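Local coordinates for mitochondrial dynamics protein MID49 (Mus musculus, PDB 4WOY) that recruits the fission mediator dynamin-related protein 1 to the mitochondrial outer membrane and regulates its GTPase activity, so promoting mitochondrial fission, at residues T1-L6 with P325-F329; P74-E78 with L179-P183; R96-V100 with L204-D208; R247-H252 with L302-F306; T254-L258 with L292-F296. The protein carries 1 engineered substitution. All coordinates share one frame. Residues are numbered along the deposited sequence.

Interaction 1 (T1-L6 with P325-F329); sequences TFQERL and PESLF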
# COMPACT_ATOMS: atom_id res chain seq x y z
N THR A 1 2.23 6.67 34.16
CA THR A 1 3.39 6.39 33.32
C THR A 1 2.98 6.00 31.91
O THR A 1 1.82 5.67 31.61
CB THR A 1 4.34 5.26 33.87
OG1 THR A 1 3.65 3.99 33.91
CG2 THR A 1 4.93 5.60 35.24
N PHE A 2 3.99 6.06 31.06
CA PHE A 2 3.84 6.00 29.62
C PHE A 2 3.22 4.71 29.10
O PHE A 2 2.34 4.74 28.23
CB PHE A 2 5.20 6.20 28.97
CG PHE A 2 5.15 6.28 27.49
CD1 PHE A 2 4.60 7.39 26.87
CD2 PHE A 2 5.64 5.25 26.69
CE1 PHE A 2 4.56 7.49 25.48
CE2 PHE A 2 5.58 5.35 25.31
CZ PHE A 2 5.05 6.47 24.71
N GLN A 3 3.67 3.59 29.65
CA GLN A 3 3.25 2.28 29.18
C GLN A 3 1.73 2.14 29.26
O GLN A 3 1.10 1.64 28.33
CB GLN A 3 3.95 1.17 29.97
CG GLN A 3 3.58 -0.24 29.54
CD GLN A 3 4.25 -0.64 28.23
OE1 GLN A 3 5.14 0.05 27.74
NE2 GLN A 3 3.82 -1.76 27.66
N GLU A 4 1.15 2.60 30.37
CA GLU A 4 -0.29 2.46 30.58
C GLU A 4 -1.09 3.26 29.55
O GLU A 4 -2.04 2.75 28.95
CB GLU A 4 -0.65 2.93 31.99
CG GLU A 4 0.11 2.20 33.08
CD GLU A 4 -0.14 2.78 34.46
OE1 GLU A 4 0.81 2.79 35.27
OE2 GLU A 4 -1.27 3.27 34.73
N ARG A 5 -0.67 4.50 29.32
CA ARG A 5 -1.37 5.37 28.38
C ARG A 5 -1.22 4.84 26.96
O ARG A 5 -2.10 5.01 26.12
CB ARG A 5 -0.87 6.81 28.47
CG ARG A 5 -0.83 7.34 29.90
CD ARG A 5 -1.17 8.83 30.02
NE ARG A 5 -0.66 9.37 31.29
CZ ARG A 5 -0.39 10.65 31.52
NH1 ARG A 5 -0.59 11.56 30.57
NH2 ARG A 5 0.09 11.02 32.70
N LEU A 6 -0.09 4.21 26.70
CA LEU A 6 0.16 3.67 25.38
C LEU A 6 -0.77 2.51 25.11
O LEU A 6 -1.36 2.42 24.06
CB LEU A 6 1.62 3.22 25.27
CG LEU A 6 2.02 2.71 23.89
CD1 LEU A 6 3.39 3.27 23.52
CD2 LEU A 6 1.98 1.19 23.84
N PRO A 325 5.90 12.76 26.41
CA PRO A 325 5.37 11.73 25.49
C PRO A 325 3.85 11.52 25.43
O PRO A 325 3.35 11.27 24.32
CB PRO A 325 6.06 10.45 25.99
CG PRO A 325 6.50 10.75 27.39
CD PRO A 325 6.84 12.19 27.39
N GLU A 326 3.11 11.63 26.53
CA GLU A 326 1.67 11.37 26.47
C GLU A 326 0.88 12.60 26.09
O GLU A 326 -0.35 12.59 26.07
CB GLU A 326 1.12 10.85 27.80
CG GLU A 326 1.78 9.61 28.37
CD GLU A 326 2.93 9.95 29.30
OE1 GLU A 326 3.21 11.15 29.49
OE2 GLU A 326 3.53 9.02 29.87
N SER A 327 1.58 13.67 25.76
CA SER A 327 0.93 14.83 25.22
C SER A 327 0.39 14.51 23.84
O SER A 327 -0.56 15.13 23.38
CB SER A 327 1.90 16.02 25.19
OG SER A 327 2.90 15.85 24.19
N LEU A 328 0.94 13.48 23.21
CA LEU A 328 0.68 13.22 21.80
C LEU A 328 -0.46 12.23 21.57
O LEU A 328 -1.08 12.24 20.51
CB LEU A 328 1.96 12.71 21.13
CG LEU A 328 2.01 12.84 19.61
CD1 LEU A 328 1.44 14.17 19.16
CD2 LEU A 328 3.44 12.69 19.14
N PHE A 329 -0.69 11.35 22.54
CA PHE A 329 -1.79 10.39 22.45
C PHE A 329 -3.13 11.10 22.34
O PHE A 329 -3.59 11.43 21.24
CB PHE A 329 -1.80 9.48 23.68
CG PHE A 329 -0.69 8.46 23.70
CD1 PHE A 329 -0.16 7.97 22.51
CD2 PHE A 329 -0.18 8.00 24.89
CE1 PHE A 329 0.87 7.02 22.53
CE2 PHE A 329 0.84 7.07 24.91
CZ PHE A 329 1.37 6.58 23.73
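F2, L6, P325 and F329 form the apolar centre of a contact that brings the first turn of helix 2-14 against the C-terminal tail that follows helix 308-317, in the helical part of this probably cytosol-facing piece of MID49, so that the two ends of the chain meet at its surface. The rings of F2 and F329 lie nearly parallel, with planes 22° apart, but slid sideways: their centroids are 5.4 Å apart and they barely overlap. F2 CE1 reaches F329 CZ at 3.8 Å and P325 CB at 3.4 Å, proline offering a compact apolar surface. One helical turn further on, L6 CB approaches F329 CZ at 3.7 Å; the i, i+4 spacing places F2 and L6 along one strip of the helix, and both side chains continue onto helix 272-288, through L277 for F2 and through L272 and F276 for L6. F329, the last residue of the chain, also meets the ring of F9 and packs on I238.

Toward solvent the chemistry changes. R5 packs its CB on F329 CD2 at 3.8 Å and carries its guanidinium outward over E326, whose side chain is poorly ordered, so its distances are approximate. No N-H points at E326 OE1, so the long salt bridge from R5 NH1 to that oxygen, at 4.0 Å, is purely electrostatic. The other carboxylate oxygen, E326 OE2, sits beside the start of the helix, 3.0 Å from F2 CA.

Interaction 2 (P74-E78 with L179-P183); sequences PLELE and LMVVP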
# COMPACT_ATOMS: atom_id res chain seq x y z
N PRO A 74 -3.62 -9.46 -10.90
CA PRO A 74 -2.33 -9.76 -11.54
C PRO A 74 -2.42 -9.97 -13.04
O PRO A 74 -3.24 -10.74 -13.52
CB PRO A 74 -1.88 -11.05 -10.84
CG PRO A 74 -3.14 -11.68 -10.32
CD PRO A 74 -4.08 -10.54 -10.01
N LEU A 75 -1.57 -9.26 -13.78
CA LEU A 75 -1.43 -9.49 -15.20
C LEU A 75 -0.64 -10.76 -15.39
O LEU A 75 0.32 -11.00 -14.65
CB LEU A 75 -0.71 -8.32 -15.87
CG LEU A 75 -1.49 -7.04 -16.15
CD1 LEU A 75 -1.65 -6.19 -14.88
CD2 LEU A 75 -0.80 -6.28 -17.29
N GLU A 76 -1.06 -11.62 -16.32
CA GLU A 76 -0.23 -12.78 -16.63
C GLU A 76 0.56 -12.48 -17.89
O GLU A 76 0.03 -12.55 -18.99
CB GLU A 76 -1.07 -14.05 -16.80
CG GLU A 76 -1.74 -14.46 -15.49
CD GLU A 76 -2.72 -15.59 -15.62
OE1 GLU A 76 -3.07 -15.99 -16.77
OE2 GLU A 76 -3.14 -16.09 -14.56
N LEU A 77 1.83 -12.13 -17.72
CA LEU A 77 2.68 -11.80 -18.86
C LEU A 77 3.34 -13.06 -19.46
O LEU A 77 3.72 -13.97 -18.73
CB LEU A 77 3.74 -10.78 -18.44
CG LEU A 77 3.25 -9.41 -17.95
CD1 LEU A 77 4.42 -8.48 -17.58
CD2 LEU A 77 2.37 -8.77 -19.00
N GLU A 78 3.43 -13.13 -20.78
CA GLU A 78 4.17 -14.23 -21.43
C GLU A 78 5.63 -14.24 -20.97
O GLU A 78 6.30 -13.22 -21.01
CB GLU A 78 4.11 -14.14 -22.97
CG GLU A 78 2.70 -14.19 -23.57
CD GLU A 78 1.99 -12.83 -23.56
OE1 GLU A 78 2.47 -11.88 -22.91
OE2 GLU A 78 0.93 -12.72 -24.21
N LEU A 179 -5.75 -2.76 -7.75
CA LEU A 179 -4.36 -2.67 -8.19
C LEU A 179 -4.02 -3.70 -9.25
O LEU A 179 -3.93 -4.90 -8.95
CB LEU A 179 -3.43 -2.85 -7.00
CG LEU A 179 -3.61 -1.88 -5.84
CD1 LEU A 179 -2.92 -2.43 -4.60
CD2 LEU A 179 -3.07 -0.48 -6.20
N MET A 180 -3.79 -3.22 -10.47
CA MET A 180 -3.26 -4.12 -11.52
C MET A 180 -1.76 -4.28 -11.30
O MET A 180 -1.03 -3.29 -11.20
CB MET A 180 -3.55 -3.58 -12.93
CG MET A 180 -5.02 -3.75 -13.38
SD MET A 180 -5.42 -2.92 -14.93
CE MET A 180 -5.04 -1.21 -14.56
N VAL A 181 -1.29 -5.51 -11.18
CA VAL A 181 0.07 -5.73 -10.74
C VAL A 181 0.83 -6.71 -11.62
O VAL A 181 0.22 -7.58 -12.26
CB VAL A 181 0.10 -6.20 -9.26
CG1 VAL A 181 -0.62 -5.19 -8.36
CG2 VAL A 181 -0.55 -7.57 -9.11
N VAL A 182 2.15 -6.51 -11.71
CA VAL A 182 3.06 -7.48 -12.33
C VAL A 182 4.14 -7.87 -11.28
O VAL A 182 4.42 -7.07 -10.36
CB VAL A 182 3.72 -6.93 -13.64
CG1 VAL A 182 2.66 -6.41 -14.61
CG2 VAL A 182 4.67 -5.85 -13.35
N PRO A 183 4.76 -9.08 -11.42
CA PRO A 183 5.65 -9.66 -10.38
C PRO A 183 6.94 -8.92 -9.97
O PRO A 183 7.43 -9.22 -8.89
CB PRO A 183 6.01 -11.03 -10.96
CG PRO A 183 4.84 -11.40 -11.80
CD PRO A 183 4.40 -10.08 -12.43
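Where strand 69-74 runs out, its last residue still lies beside strand 173-182, and the chain then peels away while its leucines stay behind in the hollows of the neighbouring strand. P74 pairs with V181 in a parallel bridge, their CA atoms 4.8 Å apart, and the two side chains share a face of the sheet, P74 CB resting 4.1 Å from V181 CG2. Proline suits this strand end because it needs no amide hydrogen for the bridge; its CA instead makes a CA-H...O contact with V181 O at 3.4 Å, and the next amide supplies the real hydrogen bond, L75 N to V181 O at 2.9 Å and 165°.

L75 is the main bump. Its branched end bends back against the strand, CD1 settling 3.8 Å from M180 CB while its CB lies 4.1 Å from V182 CG1, so that it fills the space between these two side chains. L77, two residues on, repeats the approach with CD1 4.0 Å from V182 CG1. The compact, beta-branched V182 thus meets both leucines, and W115 packs on them as well. On its far end M180 reaches L129 and L133 of helix 126-139.

One backbone hydrogen bond and a set of aliphatic contacts hold the end of strand 69-74 within the central sheet of the MID51-like domain. Across these two segments, beyond the one bridge, the contact is aliphatic, which implies that it rests on hydrophobic burial.

Interaction 3 (R96-V100 with L204-D208); sequences RCWAV and LWLQD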
# COMPACT_ATOMS: atom_id res chain seq x y z
N ARG A 96 11.40 5.41 -7.76
CA ARG A 96 10.12 4.85 -7.30
C ARG A 96 9.42 4.02 -8.37
O ARG A 96 8.45 3.32 -8.05
CB ARG A 96 9.16 5.96 -6.86
CG ARG A 96 9.56 6.71 -5.61
CD ARG A 96 8.64 7.90 -5.41
NE ARG A 96 9.27 8.99 -4.66
CZ ARG A 96 8.96 9.33 -3.41
NH1 ARG A 96 8.02 8.67 -2.73
NH2 ARG A 96 9.60 10.34 -2.82
N CYS A 97 9.89 4.08 -9.61
CA CYS A 97 9.16 3.46 -10.73
C CYS A 97 9.96 2.43 -11.51
O CYS A 97 11.15 2.25 -11.33
CB CYS A 97 8.68 4.52 -11.73
SG CYS A 97 7.60 5.77 -11.06
N TRP A 98 9.26 1.73 -12.39
CA TRP A 98 9.86 0.70 -13.22
C TRP A 98 9.17 0.66 -14.59
O TRP A 98 7.96 0.94 -14.68
CB TRP A 98 9.76 -0.68 -12.53
CG TRP A 98 10.84 -0.95 -11.50
CD1 TRP A 98 11.00 -0.35 -10.27
CD2 TRP A 98 11.90 -1.90 -11.63
NE1 TRP A 98 12.10 -0.87 -9.64
CE2 TRP A 98 12.67 -1.83 -10.44
CE3 TRP A 98 12.27 -2.80 -12.62
CZ2 TRP A 98 13.78 -2.63 -10.23
CZ3 TRP A 98 13.38 -3.61 -12.41
CH2 TRP A 98 14.11 -3.52 -11.22
N ALA A 99 9.92 0.35 -15.65
CA ALA A 99 9.32 0.19 -16.97
C ALA A 99 9.19 -1.29 -17.30
O ALA A 99 9.95 -2.12 -16.81
CB ALA A 99 10.09 0.91 -18.05
N VAL A 100 8.19 -1.60 -18.11
CA VAL A 100 7.95 -2.95 -18.56
C VAL A 100 8.15 -2.93 -20.09
O VAL A 100 7.34 -2.36 -20.83
CB VAL A 100 6.52 -3.46 -18.14
CG1 VAL A 100 6.30 -4.87 -18.59
CG2 VAL A 100 6.33 -3.36 -16.63
N LEU A 204 5.23 4.54 -16.81
CA LEU A 204 5.93 3.72 -15.83
C LEU A 204 5.00 3.14 -14.75
O LEU A 204 3.96 3.71 -14.42
CB LEU A 204 7.05 4.52 -15.16
CG LEU A 204 8.11 5.03 -16.15
CD1 LEU A 204 9.18 5.81 -15.43
CD2 LEU A 204 8.73 3.90 -16.94
N TRP A 205 5.41 1.99 -14.22
CA TRP A 205 4.74 1.29 -13.13
C TRP A 205 5.32 1.75 -11.79
O TRP A 205 6.45 2.21 -11.73
CB TRP A 205 4.90 -0.22 -13.29
CG TRP A 205 4.19 -0.70 -14.49
CD1 TRP A 205 4.47 -0.37 -15.79
CD2 TRP A 205 3.05 -1.54 -14.52
NE1 TRP A 205 3.56 -0.96 -16.63
CE2 TRP A 205 2.68 -1.69 -15.88
CE3 TRP A 205 2.30 -2.19 -13.54
CZ2 TRP A 205 1.60 -2.46 -16.27
CZ3 TRP A 205 1.23 -2.95 -13.93
CH2 TRP A 205 0.89 -3.08 -15.28
N LEU A 206 4.54 1.63 -10.72
CA LEU A 206 5.02 2.03 -9.41
C LEU A 206 5.52 0.79 -8.63
O LEU A 206 4.86 -0.26 -8.57
CB LEU A 206 3.92 2.76 -8.66
CG LEU A 206 4.25 3.39 -7.32
CD1 LEU A 206 5.05 4.66 -7.59
CD2 LEU A 206 2.99 3.69 -6.59
N GLN A 207 6.69 0.89 -8.03
CA GLN A 207 7.19 -0.22 -7.24
C GLN A 207 6.38 -0.34 -5.96
O GLN A 207 6.16 0.64 -5.26
CB GLN A 207 8.66 -0.05 -6.89
CG GLN A 207 9.19 -1.18 -6.04
CD GLN A 207 10.63 -0.96 -5.62
OE1 GLN A 207 10.97 0.05 -5.00
NE2 GLN A 207 11.50 -1.90 -5.97
N ASP A 208 5.99 -1.56 -5.65
CA ASP A 208 5.29 -1.84 -4.42
C ASP A 208 6.11 -2.79 -3.56
O ASP A 208 6.23 -3.97 -3.88
CB ASP A 208 3.93 -2.43 -4.72
CG ASP A 208 3.21 -2.88 -3.45
OD1 ASP A 208 3.32 -2.15 -2.45
OD2 ASP A 208 2.58 -3.96 -3.46
O HOH W 1 7.52 3.39 -5.15
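Three backbone hydrogen bonds join strand 97-102 to strand 205-208 as antiparallel neighbours in the central mixed sheet of the MID51-like, nucleotidyltransferase-type domain. W98 and W205 form a hydrogen-bonded pair: W205 N donates to W98 O at 2.8 Å and W98 N to W205 O at 2.9 Å. The third bond runs from Q207 N to R96 O at 3.0 Å, nearly straight at 172°. A water adds to that end of the ladder by donating to both R96 O (3.0 Å) and Q207 O (3.1 Å). Between these bonds C97 and L206 make a non-hydrogen-bonded pair with CA atoms 4.6 Å apart. At 124° the short strand axes are well off antiparallel, consistent with a ladder of only two bridges.

Packing follows the alternation of the strands. C97 and L206 share one face, where the small C97 leaves room for L204, their CB atoms 3.8 Å apart; A99, smaller still, accepts L204 CD2 on its CB at 3.5 Å. W98 and W205 occupy the other face, and both pack on L192 of strand 191-193. The indole of W205 is held by a hydrogen bond from NE1 to L124 O, while the amide of Q207 is engaged through OE1 by N297. A beta-branched V100 offers a methyl to the indole in a CH-pi contact: its CG2 stands 3.8 Å above the centroid of the five-membered ring of W205, 19° off the normal.

Interaction 4 (R247-H252 with L302-F306); sequences RLGWSH and LLGNF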
# COMPACT_ATOMS: atom_id res chain seq x y z
N ARG A 247 0.51 13.11 6.59
CA ARG A 247 1.31 12.73 5.42
C ARG A 247 2.24 11.54 5.73
O ARG A 247 2.63 10.79 4.84
CB ARG A 247 2.14 13.93 4.94
CG ARG A 247 1.37 15.00 4.17
CD ARG A 247 0.97 14.55 2.78
NE ARG A 247 2.09 14.11 1.96
CZ ARG A 247 2.91 14.92 1.29
NH1 ARG A 247 2.75 16.23 1.36
NH2 ARG A 247 3.89 14.42 0.55
N LEU A 248 2.59 11.39 7.00
CA LEU A 248 3.38 10.26 7.45
C LEU A 248 2.46 9.07 7.44
O LEU A 248 1.63 8.93 8.34
CB LEU A 248 3.94 10.49 8.85
CG LEU A 248 4.97 11.60 8.89
CD1 LEU A 248 5.53 11.77 10.30
CD2 LEU A 248 6.07 11.33 7.85
N GLY A 249 2.57 8.25 6.40
CA GLY A 249 1.64 7.15 6.23
C GLY A 249 2.28 5.80 6.47
O GLY A 249 3.41 5.70 6.92
N TRP A 250 1.57 4.76 6.09
CA TRP A 250 2.01 3.40 6.33
C TRP A 250 3.44 3.13 5.82
O TRP A 250 4.27 2.59 6.54
CB TRP A 250 1.05 2.44 5.65
CG TRP A 250 1.44 1.04 5.83
CD1 TRP A 250 2.36 0.34 5.11
CD2 TRP A 250 0.87 0.12 6.76
NE1 TRP A 250 2.43 -0.95 5.55
CE2 TRP A 250 1.52 -1.12 6.57
CE3 TRP A 250 -0.12 0.21 7.74
CZ2 TRP A 250 1.22 -2.25 7.32
CZ3 TRP A 250 -0.42 -0.90 8.50
CH2 TRP A 250 0.25 -2.12 8.28
N SER A 251 3.72 3.53 4.59
CA SER A 251 5.01 3.24 3.98
C SER A 251 6.16 3.98 4.68
O SER A 251 7.25 3.43 4.82
CB SER A 251 5.00 3.61 2.50
OG SER A 251 4.83 4.99 2.36
N HIS A 252 5.90 5.22 5.09
CA HIS A 252 6.90 6.01 5.81
C HIS A 252 7.30 5.36 7.11
O HIS A 252 8.51 5.23 7.42
CB HIS A 252 6.35 7.39 6.13
CG HIS A 252 6.00 8.19 4.93
ND1 HIS A 252 4.77 8.07 4.30
CD2 HIS A 252 6.69 9.11 4.24
CE1 HIS A 252 4.74 8.89 3.26
NE2 HIS A 252 5.89 9.53 3.20
N LEU A 302 11.54 8.78 1.05
CA LEU A 302 10.10 8.94 1.29
C LEU A 302 9.74 10.35 1.74
O LEU A 302 8.56 10.70 1.82
CB LEU A 302 9.61 7.90 2.31
CG LEU A 302 9.49 6.49 1.72
CD1 LEU A 302 8.62 5.63 2.59
CD2 LEU A 302 8.93 6.51 0.30
N LEU A 303 10.75 11.16 2.04
CA LEU A 303 10.54 12.57 2.39
C LEU A 303 10.90 13.51 1.26
O LEU A 303 10.89 14.72 1.45
CB LEU A 303 11.35 12.95 3.62
CG LEU A 303 11.02 12.35 4.98
CD1 LEU A 303 11.93 13.01 5.98
CD2 LEU A 303 9.53 12.51 5.32
N GLY A 304 11.26 12.95 0.11
CA GLY A 304 11.76 13.73 -1.01
C GLY A 304 10.82 14.77 -1.58
O GLY A 304 11.23 15.86 -1.97
N ASN A 305 9.54 14.42 -1.63
CA ASN A 305 8.52 15.28 -2.19
C ASN A 305 7.85 16.13 -1.11
O ASN A 305 6.82 16.74 -1.36
CB ASN A 305 7.48 14.45 -2.94
CG ASN A 305 6.77 13.44 -2.05
OD1 ASN A 305 7.28 13.06 -0.98
ND2 ASN A 305 5.58 12.98 -2.48
N PHE A 306 8.42 16.16 0.09
CA PHE A 306 7.92 17.09 1.11
C PHE A 306 8.52 18.47 0.90
O PHE A 306 9.73 18.61 0.71
CB PHE A 306 8.23 16.60 2.52
CG PHE A 306 7.32 15.52 3.00
CD1 PHE A 306 7.19 14.32 2.31
CD2 PHE A 306 6.58 15.69 4.16
CE1 PHE A 306 6.34 13.32 2.77
CE2 PHE A 306 5.73 14.70 4.63
CZ PHE A 306 5.61 13.51 3.94
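R247 lays its guanidinium flat over the ring of F306, the group centres 4.2 Å apart and the planes at 30°. CZ of R247 stands 18° off the normal of the F306 ring, so this is a cation-pi contact as well as a stack. The salt bridge of R247 NH1 to E310 of helix 308-317 pairs the charge a second time. F306, last residue of the type I turn from L303, packs on I311 and I314, where a large apolar ring suits the buried place.

Beside it, H252 in the first turn of helix 250-261 donates a weak hydrogen bond from NE2 to L302 O, 3.2 Å away. L302 fills the space below, its CD1 over one face of the H252 ring and 3.4 Å from S251 O, while L248 CD2 meets L303 CD2 at 4.4 Å. In this HhH/H2TH-like region, helix start and turn are thus joined mainly by ring faces, charge and leucine packing, with little directional hydrogen bonding.

Interaction 5 (T254-L258 with L292-F296); sequences TQVVL and LPCHF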
# COMPACT_ATOMS: atom_id res chain seq x y z
N THR A 254 6.73 2.37 8.13
CA THR A 254 7.32 1.06 7.91
C THR A 254 8.84 1.14 7.92
O THR A 254 9.54 0.30 8.51
CB THR A 254 6.86 0.47 6.57
OG1 THR A 254 5.45 0.19 6.64
CG2 THR A 254 7.66 -0.80 6.19
N GLN A 255 9.34 2.17 7.27
CA GLN A 255 10.77 2.39 7.15
C GLN A 255 11.38 2.59 8.53
O GLN A 255 12.49 2.11 8.81
CB GLN A 255 11.04 3.60 6.25
CG GLN A 255 11.16 3.31 4.76
CD GLN A 255 10.48 2.04 4.31
OE1 GLN A 255 11.09 0.97 4.33
NE2 GLN A 255 9.25 2.15 3.86
N VAL A 256 10.65 3.31 9.37
CA VAL A 256 11.07 3.57 10.74
C VAL A 256 11.17 2.28 11.50
O VAL A 256 12.15 2.06 12.19
CB VAL A 256 10.12 4.49 11.49
CG1 VAL A 256 10.63 4.66 12.91
CG2 VAL A 256 10.01 5.85 10.79
N VAL A 257 10.15 1.44 11.40
CA VAL A 257 10.13 0.19 12.16
C VAL A 257 11.11 -0.85 11.60
O VAL A 257 11.69 -1.63 12.35
CB VAL A 257 8.71 -0.40 12.23
CG1 VAL A 257 8.72 -1.80 12.92
CG2 VAL A 257 7.80 0.57 12.97
N LEU A 258 11.33 -0.84 10.29
CA LEU A 258 12.36 -1.71 9.72
C LEU A 258 13.74 -1.30 10.24
O LEU A 258 14.56 -2.15 10.53
CB LEU A 258 12.33 -1.69 8.19
CG LEU A 258 11.20 -2.56 7.63
CD1 LEU A 258 11.01 -2.36 6.14
CD2 LEU A 258 11.44 -4.03 7.95
N LEU A 292 14.39 10.01 4.49
CA LEU A 292 13.86 8.76 5.02
C LEU A 292 13.83 7.74 3.89
O LEU A 292 12.83 7.63 3.18
CB LEU A 292 12.46 8.96 5.60
CG LEU A 292 11.86 7.73 6.27
CD1 LEU A 292 12.77 7.29 7.39
CD2 LEU A 292 10.43 8.00 6.78
N PRO A 293 14.95 7.06 3.66
CA PRO A 293 15.06 6.13 2.52
C PRO A 293 14.29 4.82 2.71
O PRO A 293 14.11 4.41 3.84
CB PRO A 293 16.57 5.88 2.41
CG PRO A 293 17.14 6.24 3.74
CD PRO A 293 16.23 7.27 4.36
N CYS A 294 13.85 4.16 1.63
CA CYS A 294 13.21 2.84 1.76
C CYS A 294 14.20 1.78 2.14
O CYS A 294 15.26 1.69 1.55
CB CYS A 294 12.53 2.37 0.49
SG CYS A 294 10.87 2.83 0.30
N HIS A 295 13.83 0.94 3.10
CA HIS A 295 14.71 -0.13 3.56
C HIS A 295 15.14 -1.06 2.42
O HIS A 295 16.31 -1.43 2.31
CB HIS A 295 14.03 -0.93 4.66
CG HIS A 295 14.96 -1.87 5.37
ND1 HIS A 295 15.05 -3.21 5.05
CD2 HIS A 295 15.86 -1.65 6.36
CE1 HIS A 295 15.95 -3.78 5.83
NE2 HIS A 295 16.45 -2.86 6.63
N PHE A 296 14.21 -1.40 1.55
CA PHE A 296 14.46 -2.33 0.46
C PHE A 296 14.65 -1.62 -0.87
O PHE A 296 14.71 -2.26 -1.91
CB PHE A 296 13.31 -3.33 0.34
CG PHE A 296 13.21 -4.30 1.48
CD1 PHE A 296 14.07 -5.39 1.55
CD2 PHE A 296 12.23 -4.14 2.46
CE1 PHE A 296 13.99 -6.29 2.58
CE2 PHE A 296 12.14 -5.05 3.50
CZ PHE A 296 13.02 -6.13 3.57
O HOH W 2 11.15 -0.56 2.33
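Q255 and L258, one turn apart on helix 250-261, carry this contact in the Mab-21 HhH/H2TH-like part of the chain. Their partner is segment 292-296, a short, weakly bonded strand at about 293-294 and the turn-like residues after it. Q255 is the more deeply engaged. Its side chain lies along the segment with CB 4.2 Å from L292 CG and CG 3.3 Å from P293 O, and its side-chain oxygen accepts a backbone hydrogen bond: H295 N donates to Q255 OE1 at 3.0 Å and 172°. A glutamine is apt here, since its methylenes can pack while its oxygen takes a backbone hydrogen. The NE2 end has weak hydrogen bonds to S251 O and to E213 of helix 210-224.

L258 supplies the apolar half. Its CD1 lies 3.7 Å from H295 CB and 3.9 Å from F296 CE2, and its CB sits over the face of the H295 imidazole, 4.2 Å from the ring centroid, in a CH-pi contact. H295 is thus engaged through its amide and, more loosely, through one face of its ring, and F296 continues the apolar surface to V212. Behind, L258 also packs on L217. A water completes the polar side, donating to Q255 OE1 at 2.5 Å and accepting from F296 N at 3.3 Å.

In the fold
From the N terminus, interaction 1 opens first and closes last, its loop enclosing all the others and joining the two chain ends. Interactions 2 and 3 cross, their segments alternating along the chain, and both reach the central sheet; they touch where W205 packs on M180, V182 and L75. Interactions 4 and 5 come later, in the helical region: both use helix 250-261, and interaction 5 lies within the loop of interaction 4, with L302 N probably hydrogen-bonded to L292 O. R96 of interaction 3 packs on L302 and N305 of interaction 4, linking sheet and helical part. Interaction 1 lies about 40 Å from interaction 3, centre to centre.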